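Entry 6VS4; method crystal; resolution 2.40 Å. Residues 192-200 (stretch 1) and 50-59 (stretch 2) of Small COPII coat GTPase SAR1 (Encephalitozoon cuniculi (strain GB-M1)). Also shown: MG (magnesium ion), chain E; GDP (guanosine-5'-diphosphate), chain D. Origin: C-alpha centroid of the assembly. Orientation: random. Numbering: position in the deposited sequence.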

# COMPACT_ATOMS: atom_id res chain seq x y z
N THR A 192 19.73 -2.88 16.53
CA THR A 192 18.78 -3.91 16.95
C THR A 192 18.41 -4.65 15.67
O THR A 192 17.63 -4.15 14.85
CB THR A 192 17.53 -3.34 17.62
OG1 THR A 192 17.87 -2.81 18.91
CG2 THR A 192 16.48 -4.42 17.80
N ILE A 193 19.00 -5.83 15.49
CA ILE A 193 18.88 -6.54 14.23
C ILE A 193 17.45 -6.99 13.99
O ILE A 193 17.00 -7.06 12.84
CB ILE A 193 19.88 -7.71 14.21
CG1 ILE A 193 21.30 -7.15 14.07
CG2 ILE A 193 19.58 -8.69 13.08
CD1 ILE A 193 22.40 -8.18 14.22
N THR A 194 16.69 -7.26 15.06
CA THR A 194 15.32 -7.73 14.92
C THR A 194 14.29 -6.62 14.71
O THR A 194 13.12 -6.93 14.49
CB THR A 194 14.91 -8.55 16.14
OG1 THR A 194 15.20 -7.81 17.33
CG2 THR A 194 15.68 -9.87 16.15
N SER A 195 14.66 -5.35 14.83
CA SER A 195 13.67 -4.30 14.61
C SER A 195 13.41 -4.14 13.11
O SER A 195 14.24 -4.45 12.26
CB SER A 195 14.13 -2.97 15.20
OG SER A 195 15.07 -2.33 14.36
N GLY A 196 12.22 -3.62 12.80
CA GLY A 196 11.87 -3.39 11.41
C GLY A 196 12.66 -2.26 10.78
O GLY A 196 12.97 -2.31 9.58
N SER A 197 12.99 -1.24 11.58
CA SER A 197 13.80 -0.12 11.11
C SER A 197 15.23 -0.53 10.79
O SER A 197 15.94 0.22 10.11
CB SER A 197 13.81 0.99 12.16
OG SER A 197 14.22 0.50 13.42
N ALA A 198 15.68 -1.70 11.27
CA ALA A 198 17.00 -2.18 10.90
C ALA A 198 17.12 -2.48 9.40
O ALA A 198 18.24 -2.63 8.91
CB ALA A 198 17.36 -3.42 11.72
N ASN A 199 16.00 -2.57 8.69
CA ASN A 199 16.00 -2.75 7.24
C ASN A 199 16.21 -1.44 6.47
O ASN A 199 16.24 -1.47 5.24
CB ASN A 199 14.69 -3.40 6.78
CG ASN A 199 14.57 -4.84 7.24
OD1 ASN A 199 15.26 -5.73 6.74
ND2 ASN A 199 13.66 -5.09 8.17
N SER A 200 16.33 -0.31 7.16
CA SER A 200 16.54 0.96 6.48
C SER A 200 17.92 1.01 5.85
O SER A 200 18.94 0.81 6.53
CB SER A 200 16.39 2.12 7.47
OG SER A 200 16.93 3.31 6.91
MG MG E . 23.35 -19.68 14.55
PB GDP D . 23.26 -17.04 16.96
O1B GDP D . 23.62 -18.14 17.97
O2B GDP D . 23.06 -17.59 15.57
O3B GDP D . 24.31 -15.94 17.05
O3A GDP D . 21.91 -16.37 17.47
PA GDP D . 20.48 -16.14 16.83
O1A GDP D . 19.78 -17.49 16.82
O2A GDP D . 20.57 -15.44 15.53
O5' GDP D . 19.70 -15.25 17.90
C5' GDP D . 19.38 -15.69 19.24
C4' GDP D . 18.16 -14.96 19.72
O4' GDP D . 18.44 -13.54 19.81
C3' GDP D . 16.91 -15.10 18.84
O3' GDP D . 15.76 -15.42 19.61
C2' GDP D . 16.78 -13.73 18.18
O2' GDP D . 15.42 -13.40 17.93
C1' GDP D . 17.35 -12.83 19.28
N9 GDP D . 17.82 -11.52 18.81
C8 GDP D . 18.69 -11.25 17.78
N7 GDP D . 18.90 -9.97 17.60
C5 GDP D . 18.12 -9.36 18.57
C6 GDP D . 17.88 -7.97 18.86
O6 GDP D . 18.40 -6.99 18.32
N1 GDP D . 16.99 -7.80 19.90
C2 GDP D . 16.40 -8.81 20.60
N2 GDP D . 15.57 -8.46 21.59
N3 GDP D . 16.61 -10.10 20.35
C4 GDP D . 17.46 -10.30 19.32
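Stretch 2, residues 50-59: AGKTTLVNKL

Stretch 2 begins outside the helix at Ala50 and Gly51, then runs as a helix from Lys52 to Leu59, with Gly51 at the N-cap position; Leu55 N to Gly51 O, 3.1 Å, closes the first turn. Gly51 has phi/psi of 114/21°, angles at which a CB would jam against the preceding carbonyl, and GDP C8 would crowd it as well. Stretch 1 is a type I turn, Thr192 to Ser195, closed by Ser195 N to Thr192 O at 3.2 Å, followed by a 3-10 segment from Ser197 to Asn199. The closest CA pair across the contact is Ile193 CA and Leu55 CA, 6.4 Å apart, and 347 Å² is buried in all. The path from Ile193 to Asn199 runs roughly the same way as the helix from Gly51 to Lys58, so Ile193 touches Gly51, Thr54 and Leu55, whereas Ala198 and Asn199 meet Lys58.

Ile193 points toward the helix with chi1 m (-72°) and chi2 t (173°). This rotamer lays CD1 4.1 Å from Leu55 CB and 4.1 Å from Gly51 O, while CG2 lies 3.9 Å from both Thr54 CG2 and Leu55 CA. Leu55 (t, p) points sideways; its CB is the side-chain atom nearest the isoleucine.

With Thr54 at m (-60°), OG1 donates to GDP O2A at 2.7 Å, while CG2 lies 3.8 Å from Thr194 CG2 as well as against Ile193.

One helical turn on, Lys58 points toward stretch 1. Its chi1 to chi3 are all t, carrying the chain out extended, and chi4 turns to p (70°). The ammonium thereby reaches the turn's backbone: NZ donates a weak hydrogen bond to Ile193 O at 3.0 Å. Along the way CE passes 4.0 Å from Ala198 CB and 3.4 Å from Asn199 OD1.

Asn199, chi1 m, starts sideways but its end comes nearer the helix; ND2 is held by Gly196 O at 3.2 Å. One water donates to Lys58 O (2.9 Å) and Asn199 OD1 (3.3 Å), another accepts from Lys58 NZ (2.5 Å) and Asn199 ND2 (3.3 Å).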

# COMPACT_ATOMS: atom_id res chain seq x y z
N ALA A 50 24.19 -14.37 19.87
CA ALA A 50 24.47 -12.96 19.61
C ALA A 50 23.56 -12.36 18.53
O ALA A 50 23.36 -11.14 18.51
CB ALA A 50 25.93 -12.77 19.21
N GLY A 51 23.01 -13.19 17.65
CA GLY A 51 22.16 -12.74 16.58
C GLY A 51 22.72 -12.95 15.18
O GLY A 51 22.27 -12.26 14.25
N LYS A 52 23.67 -13.88 15.01
CA LYS A 52 24.31 -14.08 13.71
C LYS A 52 23.34 -14.69 12.71
O LYS A 52 23.18 -14.18 11.59
CB LYS A 52 25.52 -14.99 13.87
CG LYS A 52 26.70 -14.38 14.60
CD LYS A 52 27.78 -15.42 14.80
CE LYS A 52 27.73 -15.99 16.21
NZ LYS A 52 26.47 -16.70 16.54
N THR A 53 22.70 -15.80 13.08
CA THR A 53 21.75 -16.46 12.20
C THR A 53 20.58 -15.53 11.87
O THR A 53 20.08 -15.53 10.74
CB THR A 53 21.25 -17.75 12.85
OG1 THR A 53 22.33 -18.68 12.97
CG2 THR A 53 20.13 -18.37 12.03
N THR A 54 20.16 -14.72 12.84
CA THR A 54 19.10 -13.75 12.61
C THR A 54 19.49 -12.74 11.54
O THR A 54 18.70 -12.42 10.65
CB THR A 54 18.75 -13.04 13.92
OG1 THR A 54 18.32 -14.01 14.89
CG2 THR A 54 17.64 -12.03 13.71
N LEU A 55 20.73 -12.24 11.60
CA LEU A 55 21.19 -11.26 10.62
C LEU A 55 21.26 -11.87 9.23
O LEU A 55 20.81 -11.24 8.25
CB LEU A 55 22.56 -10.70 11.02
CG LEU A 55 23.20 -9.79 9.98
CD1 LEU A 55 22.30 -8.60 9.62
CD2 LEU A 55 24.56 -9.30 10.45
N VAL A 56 21.81 -13.07 9.11
CA VAL A 56 21.97 -13.67 7.78
C VAL A 56 20.60 -14.00 7.19
O VAL A 56 20.37 -13.83 5.99
CB VAL A 56 22.90 -14.89 7.85
CG1 VAL A 56 22.97 -15.59 6.52
CG2 VAL A 56 24.30 -14.43 8.27
N ASN A 57 19.67 -14.45 8.03
CA ASN A 57 18.30 -14.65 7.58
C ASN A 57 17.67 -13.34 7.13
O ASN A 57 16.81 -13.33 6.25
CB ASN A 57 17.46 -15.30 8.67
CG ASN A 57 17.81 -16.75 8.89
OD1 ASN A 57 18.48 -17.36 8.05
ND2 ASN A 57 17.35 -17.32 10.00
N LYS A 58 18.10 -12.22 7.72
CA LYS A 58 17.58 -10.92 7.32
C LYS A 58 18.08 -10.52 5.94
O LYS A 58 17.35 -9.87 5.18
CB LYS A 58 17.97 -9.87 8.36
CG LYS A 58 17.17 -8.59 8.32
CD LYS A 58 17.53 -7.67 9.48
CE LYS A 58 16.35 -6.75 9.81
NZ LYS A 58 15.23 -7.53 10.44
N LEU A 59 19.29 -10.94 5.57
CA LEU A 59 19.90 -10.53 4.31
C LEU A 59 19.44 -11.39 3.14
O LEU A 59 19.42 -10.91 2.00
CB LEU A 59 21.42 -10.60 4.41
CG LEU A 59 22.07 -9.76 5.51
CD1 LEU A 59 23.53 -10.15 5.68
CD2 LEU A 59 21.94 -8.29 5.19
O HOH W 1 25.16 -18.92 14.42
O HOH W 2 14.73 -8.76 5.68
O HOH W 3 13.22 -8.20 9.10
O HOH W 4 21.60 -19.42 15.52